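Local coordinates for putative pneumococcal surface protein (Streptococcus pneumoniae, PDB 4CNL) that binds choline through its choline-binding repeats and so probably attaches to choline-bearing teichoic acids of the pneumococcal cell wall, at residues S3-Q8 with W12-G17; V22-A25 with Y30-K33; S41-D46 with A65-Y70. One frame throughout, in Å; residues are numbered along the deposited sequence. Where two conformers were deposited one is given.

Contact 1 (S3-Q8 with W12-G17); sequences SGWVKQ and WYYFDG. With CHT (choline ion), chain D.
The N-terminal beta hairpin of the choline-binding domain pairs strand 4-8 with strand 12-15 and sets two tryptophans, Trp-5 and Trp-12, against one choline ion. Four backbone bonds zip it together: Gly-4 and Phe-15 exchange N-H and C=O, and so do Val-6 and Tyr-13, with Val-6 N 2.8 Å from Tyr-13 O. At the non-hydrogen-bonded pairs the aromatic side chains rise on the face that carries Trp-5, Lys-7, Trp-12 and Tyr-14. The Trp-5 indole is covered on both faces. Methyl C7 of choline stands over its centre, 3.4 Å from Trp-5 CD2, while on the opposite face Tyr-14 meets it edge-to-face, planes at 64°, with Tyr-14 CD1 3.5 Å from Trp-5 CE2. Tyr-14 CG lies opposite its own backbone N (chi1 -176°), which carries the ring out over Trp-5 and brings CE1 beside Gly-4 CA. Tyr-14 CB makes a CH-pi contact over the six-membered ring of Trp-5. The Trp-12 ring is likewise sandwiched: CB of the extended Lys-7 sits 3.7 Å from the centroid of the Trp-12 six-membered ring, almost on its normal, and choline C8 lies over the other face. On the reverse side of the hairpin Val-6 CG2 packs 3.6 Å from Phe-15 CD1, and a water 2.6 Å from Tyr-13 OH donates to Gln-8 O. Met-38 belongs to the same pocket, and Asp-58 O accepts a hydrogen bond from the ligand. Aromatic rings around a quaternary ammonium, two from this hairpin and one, Tyr-30, from the next, are the hallmark of choline-binding repeats.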
# COMPACT_ATOMS: atom_id res chain seq x y z
N SER A 3 -37.61 11.20 13.17
CA SER A 3 -36.73 10.76 12.09
C SER A 3 -35.35 11.38 12.26
O SER A 3 -35.19 12.39 12.94
CB SER A 3 -37.33 11.11 10.73
OG SER A 3 -37.52 12.51 10.60
N GLY A 4 -34.36 10.76 11.64
CA GLY A 4 -33.02 11.32 11.66
C GLY A 4 -32.17 10.87 12.83
O GLY A 4 -32.50 9.89 13.52
N TRP A 5 -31.07 11.58 13.03
CA TRP A 5 -30.07 11.23 14.03
C TRP A 5 -30.50 11.65 15.43
O TRP A 5 -30.88 12.80 15.65
CB TRP A 5 -28.74 11.87 13.67
CG TRP A 5 -28.06 11.20 12.52
CD1 TRP A 5 -27.99 11.64 11.23
CD2 TRP A 5 -27.36 9.95 12.56
NE1 TRP A 5 -27.28 10.75 10.47
CE2 TRP A 5 -26.89 9.70 11.26
CE3 TRP A 5 -27.09 9.03 13.57
CZ2 TRP A 5 -26.16 8.56 10.94
CZ3 TRP A 5 -26.37 7.89 13.26
CH2 TRP A 5 -25.90 7.67 11.96
N VAL A 6 -30.40 10.72 16.36
CA VAL A 6 -30.86 10.92 17.73
C VAL A 6 -29.85 10.29 18.68
O VAL A 6 -29.49 9.13 18.50
CB VAL A 6 -32.24 10.29 17.97
CG1 VAL A 6 -32.61 10.34 19.43
CG2 VAL A 6 -33.30 10.98 17.11
N LYS A 7 -29.40 11.03 19.69
CA LYS A 7 -28.50 10.46 20.69
C LYS A 7 -29.29 9.99 21.90
O LYS A 7 -30.00 10.78 22.53
CB LYS A 7 -27.41 11.46 21.10
CG LYS A 7 -26.23 10.83 21.83
CD LYS A 7 -25.08 11.81 21.96
CE LYS A 7 -23.89 11.16 22.64
NZ LYS A 7 -22.83 12.16 22.94
N GLN A 8 -29.17 8.71 22.22
CA GLN A 8 -29.89 8.07 23.32
C GLN A 8 -28.96 7.21 24.14
O GLN A 8 -28.27 6.36 23.57
CB GLN A 8 -31.01 7.16 22.82
CG GLN A 8 -31.80 7.62 21.66
CD GLN A 8 -33.03 6.76 21.50
OE1 GLN A 8 -33.09 5.88 20.63
NE2 GLN A 8 -34.02 6.99 22.36
N TRP A 12 -25.31 7.19 19.34
CA TRP A 12 -26.10 7.77 18.25
C TRP A 12 -26.90 6.69 17.55
O TRP A 12 -26.40 5.59 17.29
CB TRP A 12 -25.18 8.48 17.24
CG TRP A 12 -24.77 9.85 17.70
CD1 TRP A 12 -23.57 10.20 18.26
CD2 TRP A 12 -25.57 11.03 17.68
NE1 TRP A 12 -23.58 11.54 18.57
CE2 TRP A 12 -24.79 12.07 18.23
CE3 TRP A 12 -26.88 11.31 17.26
CZ2 TRP A 12 -25.28 13.37 18.36
CZ3 TRP A 12 -27.35 12.61 17.38
CH2 TRP A 12 -26.55 13.62 17.93
N TYR A 13 -28.17 7.02 17.29
CA TYR A 13 -29.09 6.16 16.54
C TYR A 13 -29.62 6.93 15.35
O TYR A 13 -29.70 8.16 15.38
CB TYR A 13 -30.26 5.70 17.42
CG TYR A 13 -29.83 4.82 18.56
CD1 TYR A 13 -29.30 5.37 19.72
CD2 TYR A 13 -29.94 3.44 18.47
CE1 TYR A 13 -28.89 4.56 20.77
CE2 TYR A 13 -29.52 2.62 19.51
CZ TYR A 13 -29.00 3.19 20.66
OH TYR A 13 -28.58 2.38 21.69
N TYR A 14 -30.03 6.21 14.31
CA TYR A 14 -30.66 6.87 13.18
C TYR A 14 -32.07 6.33 12.98
O TYR A 14 -32.26 5.14 12.78
CB TYR A 14 -29.83 6.69 11.90
CG TYR A 14 -30.43 7.45 10.74
CD1 TYR A 14 -30.18 8.81 10.57
CD2 TYR A 14 -31.27 6.82 9.83
CE1 TYR A 14 -30.75 9.52 9.53
CE2 TYR A 14 -31.83 7.52 8.78
CZ TYR A 14 -31.58 8.86 8.63
OH TYR A 14 -32.14 9.54 7.58
N PHE A 15 -33.05 7.22 13.07
CA PHE A 15 -34.44 6.87 12.83
C PHE A 15 -34.77 7.05 11.36
O PHE A 15 -34.57 8.14 10.82
CB PHE A 15 -35.38 7.74 13.68
CG PHE A 15 -35.42 7.36 15.14
CD1 PHE A 15 -34.38 7.70 16.00
CD2 PHE A 15 -36.54 6.72 15.66
CE1 PHE A 15 -34.44 7.36 17.35
CE2 PHE A 15 -36.61 6.36 17.00
CZ PHE A 15 -35.56 6.68 17.85
N ASP A 16 -35.28 6.01 10.70
CA ASP A 16 -35.64 6.15 9.29
C ASP A 16 -36.95 6.93 9.13
O ASP A 16 -37.52 7.44 10.10
CB ASP A 16 -35.72 4.77 8.57
CG ASP A 16 -36.85 3.85 9.08
OD1 ASP A 16 -37.89 4.30 9.61
OD2 ASP A 16 -36.70 2.62 8.90
N GLY A 17 -37.40 7.04 7.88
CA GLY A 17 -38.57 7.86 7.57
C GLY A 17 -39.84 7.36 8.23
O GLY A 17 -40.77 8.14 8.44
C4 CHT D . -22.04 12.83 15.26
C5 CHT D . -22.84 11.73 14.57
C6 CHT D . -23.16 13.33 12.85
C7 CHT D . -24.25 11.25 12.76
C8 CHT D . -24.90 12.86 14.35
O6 CHT D . -20.68 12.42 15.38
N1 CHT D . -23.79 12.29 13.63
O HOH W 1 -27.43 3.37 23.84

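Contact 2 (V22-A25 with Y30-K33); sequences VKNA and YYLK. With CHT (choline ion), chain D.
With CG of Tyr-31 trans to the backbone N (chi1 -176°), its ring lies along the Asn-24 to Ala-25 backbone and its hydroxyl reaches the bend at Asn-24; Leu-32, with CG beside its own N (chi1 -68°), turns instead toward Val-22. The phenol ring runs past the Asn-24 to Ala-25 peptide, Tyr-31 CE1 lying 3.7 Å from Ala-25 N and Tyr-31 OH 3.6 Å from Asn-24 CA. Beyond the hydroxyl a single water, near the plane of the ring, joins Tyr-31 OH at 2.8 Å to the carboxamide of Asn-24, donating to OD1. Leu-32 CB rests 3.3 Å from Val-22 O, and its CD2 branch meets Val-22 CG1 at 3.9 Å, the two side chains crossing nearly at right angles. The backbones close as a G1 beta bulge, with Asn-24 and Ala-25 both opposite Leu-32 and Asn-24 at positive phi. Leu-32 N gives a nearly straight bond of 2.8 Å to Ala-25 O, and Ala-25 N returns one to Leu-32 O. Asn-24 N bonds to Lys-33 O at 3.1 Å. At the other end of strand 30-32, Tyr-30 turns away from 22-25 and lays its ring face under choline methyl C7, as one wall of that choline pocket. The bulge lies where strand 25-27 begins, at the open end of its hairpin with strand 30-32; Leu-32 and Val-22 lean on Tyr-14 of strand 11-15, while Tyr-31 packs against Ile-44 and Asp-46 of strand 42-46.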
# COMPACT_ATOMS: atom_id res chain seq x y z
N VAL A 22 -32.63 2.23 12.35
CA VAL A 22 -31.82 1.56 11.34
C VAL A 22 -30.78 0.68 12.03
O VAL A 22 -30.09 1.14 12.96
CB VAL A 22 -31.16 2.57 10.40
CG1 VAL A 22 -30.16 1.87 9.48
CG2 VAL A 22 -32.22 3.35 9.60
N LYS A 23 -30.67 -0.57 11.61
CA LYS A 23 -29.74 -1.51 12.23
C LYS A 23 -29.04 -2.34 11.16
O LYS A 23 -29.66 -2.69 10.15
CB LYS A 23 -30.45 -2.45 13.22
CG LYS A 23 -31.23 -1.73 14.30
CD LYS A 23 -31.96 -2.71 15.22
CE LYS A 23 -32.69 -1.99 16.34
NZ LYS A 23 -33.46 -2.96 17.19
N ASN A 24 -27.76 -2.62 11.37
CA ASN A 24 -26.94 -3.37 10.40
C ASN A 24 -26.95 -2.75 9.02
O ASN A 24 -27.17 -3.45 8.03
CB ASN A 24 -27.41 -4.82 10.28
CG ASN A 24 -27.43 -5.54 11.60
OD1 ASN A 24 -26.39 -5.73 12.22
ND2 ASN A 24 -28.62 -5.95 12.03
N ALA A 25 -26.70 -1.45 8.93
CA ALA A 25 -26.81 -0.77 7.65
C ALA A 25 -26.11 0.57 7.66
O ALA A 25 -25.95 1.21 8.71
CB ALA A 25 -28.27 -0.58 7.26
N TYR A 30 -22.09 6.89 7.65
CA TYR A 30 -22.11 6.26 8.97
C TYR A 30 -22.69 4.86 8.92
O TYR A 30 -23.52 4.54 8.06
CB TYR A 30 -22.92 7.12 9.94
CG TYR A 30 -22.47 8.55 9.93
CD1 TYR A 30 -21.40 8.97 10.73
CD2 TYR A 30 -23.07 9.48 9.09
CE1 TYR A 30 -20.96 10.28 10.70
CE2 TYR A 30 -22.63 10.80 9.06
CZ TYR A 30 -21.58 11.19 9.87
OH TYR A 30 -21.14 12.49 9.85
N TYR A 31 -22.25 4.02 9.85
CA TYR A 31 -22.73 2.65 9.90
C TYR A 31 -23.45 2.36 11.21
O TYR A 31 -22.90 2.60 12.28
CB TYR A 31 -21.56 1.66 9.73
CG TYR A 31 -22.04 0.24 9.67
CD1 TYR A 31 -22.59 -0.27 8.50
CD2 TYR A 31 -21.99 -0.58 10.80
CE1 TYR A 31 -23.07 -1.57 8.45
CE2 TYR A 31 -22.46 -1.89 10.76
CZ TYR A 31 -23.01 -2.37 9.58
OH TYR A 31 -23.50 -3.66 9.50
N LEU A 32 -24.68 1.84 11.12
CA LEU A 32 -25.46 1.48 12.30
C LEU A 32 -25.30 -0.01 12.58
O LEU A 32 -25.56 -0.86 11.71
CB LEU A 32 -26.94 1.84 12.12
CG LEU A 32 -27.35 3.32 12.06
CD1 LEU A 32 -26.70 4.13 13.17
CD2 LEU A 32 -27.03 3.93 10.68
N LYS A 33 -24.88 -0.33 13.80
CA LYS A 33 -24.57 -1.71 14.16
C LYS A 33 -25.83 -2.53 14.50
O LYS A 33 -26.95 -2.05 14.32
CB LYS A 33 -23.58 -1.72 15.32
CG LYS A 33 -22.26 -1.04 14.96
CD LYS A 33 -21.22 -1.11 16.08
CE LYS A 33 -21.58 -0.19 17.24
NZ LYS A 33 -20.46 -0.08 18.23
C4 CHT D . -22.04 12.83 15.26
C5 CHT D . -22.84 11.73 14.57
C6 CHT D . -23.16 13.33 12.85
C7 CHT D . -24.25 11.25 12.76
C8 CHT D . -24.90 12.86 14.35
O6 CHT D . -20.68 12.42 15.38
N1 CHT D . -23.79 12.29 13.63
O HOH W 2 -23.93 -4.99 11.97

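Contact 3 (S41-D46 with A65-Y70). With CHT (choline ion), chain H; CHT (choline ion), chain G.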
# COMPACT_ATOMS: atom_id res chain seq x y z
N SER A 41 -14.87 4.77 15.95
CA SER A 41 -13.50 4.35 16.23
C SER A 41 -13.37 2.84 16.24
O SER A 41 -12.88 2.25 17.20
CB SER A 41 -13.02 4.94 17.55
OG SER A 41 -12.98 6.35 17.46
N GLU A 42 -13.86 2.21 15.18
CA GLU A 42 -13.84 0.77 15.14
C GLU A 42 -13.94 0.27 13.72
O GLU A 42 -14.42 0.98 12.81
CB GLU A 42 -14.97 0.19 15.99
CG GLU A 42 -16.36 0.44 15.42
CD GLU A 42 -17.45 0.05 16.39
OE1 GLU A 42 -17.63 -1.16 16.64
OE2 GLU A 42 -18.13 0.95 16.91
N TRP A 43 -13.48 -0.97 13.55
CA TRP A 43 -13.54 -1.70 12.30
C TRP A 43 -14.83 -2.48 12.19
O TRP A 43 -15.27 -3.10 13.16
CB TRP A 43 -12.36 -2.66 12.19
CG TRP A 43 -11.06 -1.99 11.95
CD1 TRP A 43 -10.14 -1.61 12.88
CD2 TRP A 43 -10.53 -1.62 10.67
NE1 TRP A 43 -9.05 -1.02 12.26
CE2 TRP A 43 -9.27 -1.02 10.90
CE3 TRP A 43 -10.99 -1.75 9.36
CZ2 TRP A 43 -8.48 -0.53 9.86
CZ3 TRP A 43 -10.21 -1.27 8.33
CH2 TRP A 43 -8.95 -0.67 8.59
N ILE A 44 -15.41 -2.48 10.99
CA ILE A 44 -16.60 -3.25 10.68
C ILE A 44 -16.43 -4.01 9.37
O ILE A 44 -15.95 -3.43 8.39
CB ILE A 44 -17.85 -2.32 10.58
CG1 ILE A 44 -18.34 -1.91 11.97
CG2 ILE A 44 -18.96 -2.99 9.78
CD1 ILE A 44 -18.98 -3.03 12.74
N TYR A 45 -16.78 -5.29 9.35
CA TYR A 45 -16.85 -6.01 8.09
C TYR A 45 -18.27 -6.01 7.55
O TYR A 45 -19.20 -6.48 8.22
CB TYR A 45 -16.35 -7.46 8.23
CG TYR A 45 -16.20 -8.13 6.89
CD1 TYR A 45 -15.03 -7.99 6.15
CD2 TYR A 45 -17.23 -8.88 6.34
CE1 TYR A 45 -14.89 -8.60 4.91
CE2 TYR A 45 -17.10 -9.49 5.10
CZ TYR A 45 -15.93 -9.34 4.39
OH TYR A 45 -15.79 -9.95 3.14
N ASP A 46 -18.43 -5.47 6.35
CA ASP A 46 -19.74 -5.46 5.71
C ASP A 46 -19.83 -6.64 4.76
O ASP A 46 -19.14 -6.68 3.74
CB ASP A 46 -19.96 -4.14 4.96
CG ASP A 46 -21.41 -3.94 4.57
OD1 ASP A 46 -22.04 -4.93 4.15
OD2 ASP A 46 -21.92 -2.81 4.68
N ALA A 65 -7.02 6.93 3.20
CA ALA A 65 -6.36 7.20 4.46
C ALA A 65 -5.79 5.94 5.09
O ALA A 65 -6.30 4.83 4.88
CB ALA A 65 -7.35 7.86 5.41
N TRP A 66 -4.74 6.13 5.88
CA TRP A 66 -4.20 5.06 6.69
C TRP A 66 -4.89 4.98 8.05
O TRP A 66 -5.22 6.00 8.65
CB TRP A 66 -2.69 5.24 6.87
CG TRP A 66 -1.95 5.11 5.58
CD1 TRP A 66 -1.65 6.11 4.70
CD2 TRP A 66 -1.44 3.90 5.01
NE1 TRP A 66 -0.97 5.60 3.62
CE2 TRP A 66 -0.83 4.25 3.78
CE3 TRP A 66 -1.44 2.56 5.42
CZ2 TRP A 66 -0.22 3.30 2.96
CZ3 TRP A 66 -0.83 1.62 4.60
CH2 TRP A 66 -0.23 2.00 3.38
N GLN A 67 -5.15 3.76 8.50
CA GLN A 67 -5.50 3.51 9.88
C GLN A 67 -4.54 2.43 10.37
O GLN A 67 -4.68 1.25 10.04
CB GLN A 67 -6.96 3.08 10.03
CG GLN A 67 -7.36 2.74 11.45
CD GLN A 67 -7.26 3.93 12.39
OE1 GLN A 67 -7.41 5.08 11.97
NE2 GLN A 67 -7.00 3.66 13.65
N GLY A 68 -3.56 2.85 11.16
CA GLY A 68 -2.47 1.96 11.51
C GLY A 68 -1.78 1.53 10.24
O GLY A 68 -1.47 2.36 9.37
N ALA A 69 -1.56 0.22 10.11
CA ALA A 69 -0.87 -0.37 8.98
C ALA A 69 -1.80 -0.62 7.79
O ALA A 69 -1.39 -1.21 6.78
CB ALA A 69 -0.23 -1.67 9.40
N TYR A 70 -3.04 -0.17 7.92
CA TYR A 70 -4.10 -0.50 6.96
C TYR A 70 -4.49 0.70 6.11
O TYR A 70 -4.47 1.83 6.58
CB TYR A 70 -5.32 -1.05 7.72
CG TYR A 70 -4.96 -2.23 8.57
CD1 TYR A 70 -4.74 -3.48 8.00
CD2 TYR A 70 -4.81 -2.11 9.95
CE1 TYR A 70 -4.39 -4.57 8.77
CE2 TYR A 70 -4.47 -3.21 10.73
CZ TYR A 70 -4.26 -4.43 10.13
OH TYR A 70 -3.91 -5.53 10.87
C4 CHT H . -7.37 -5.74 12.54
C5 CHT H . -7.52 -6.30 11.13
C6 CHT H . -8.78 -6.15 9.13
C7 CHT H . -9.74 -5.54 11.19
C8 CHT H . -8.08 -4.19 10.21
O6 CHT H . -6.25 -6.34 13.19
N1 CHT H . -8.53 -5.54 10.41
C4 CHT G . 1.54 3.94 8.51
C5 CHT G . 1.38 3.85 7.00
C6 CHT G . 2.54 4.15 4.95
C7 CHT G . 2.44 5.89 6.53
C8 CHT G . 3.73 3.96 6.97
O6 CHT G . 0.32 4.36 9.11
N1 CHT G . 2.53 4.46 6.36
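Trp-43 and Tyr-70 present their rings to one choline ion from two directions, with planes 76° apart, meeting obliquely. Methyl C8 of this choline lies over the centre of both rings, 3.5 Å from Trp-43 CE2, so the two faces form adjoining walls around the ammonium group. Where the walls meet, Trp-43 CH2 touches Tyr-70 CB at 3.8 Å. The tyrosine hydroxyl takes a weak hydrogen bond from choline O6, 3.4 Å from Tyr-70 OH. Gln-67 runs past the indole in the opposite direction: its chain leaves trans to the backbone N (chi1 177°) and bends at chi2, and CG comes 3.8 Å from Trp-43 CZ2. No hydrogen bond spans the two segments, and the closest CA pair, Trp-43 and Gln-67, is 9.9 Å apart; only side chains meet between strand 42-46 of one hairpin and the turn of the next, as in the choline sites that form between successive hairpins of choline-binding repeats. Trp-52 and Met-78 complete this pocket. Trp-66, on strand 65-67, and Gly-68, within the type II' turn from Gln-67 to Tyr-70, line a second choline site, where ligand C5 sits over one face of the Trp-66 ring, displaced toward its rim. Gly-68 O accepts a hydrogen bond of 2.7 Å from O6 of that second choline.

From the N terminus, contact 1 closes the first hairpin, contact 2 closes the second, strands 25-27 and 30-32, at its open end, and contact 3 spans a longer interval, joining the hairpin of strands 42-46 and 51-55 to that of strands 65-67 and 70-72. The three follow in series; none nests within or crosses another. Contacts 1 and 2 adjoin, their centres 11 Å apart: Trp-5 packs on Tyr-30 and Leu-32, Tyr-14 O lies 3.0 Å from Val-22 N in a probable hydrogen bond, and both contacts touch the same choline. Contact 2 meets contact 3 through the Lys-33 to Glu-42 salt bridge, whereas contacts 1 and 3 do not touch.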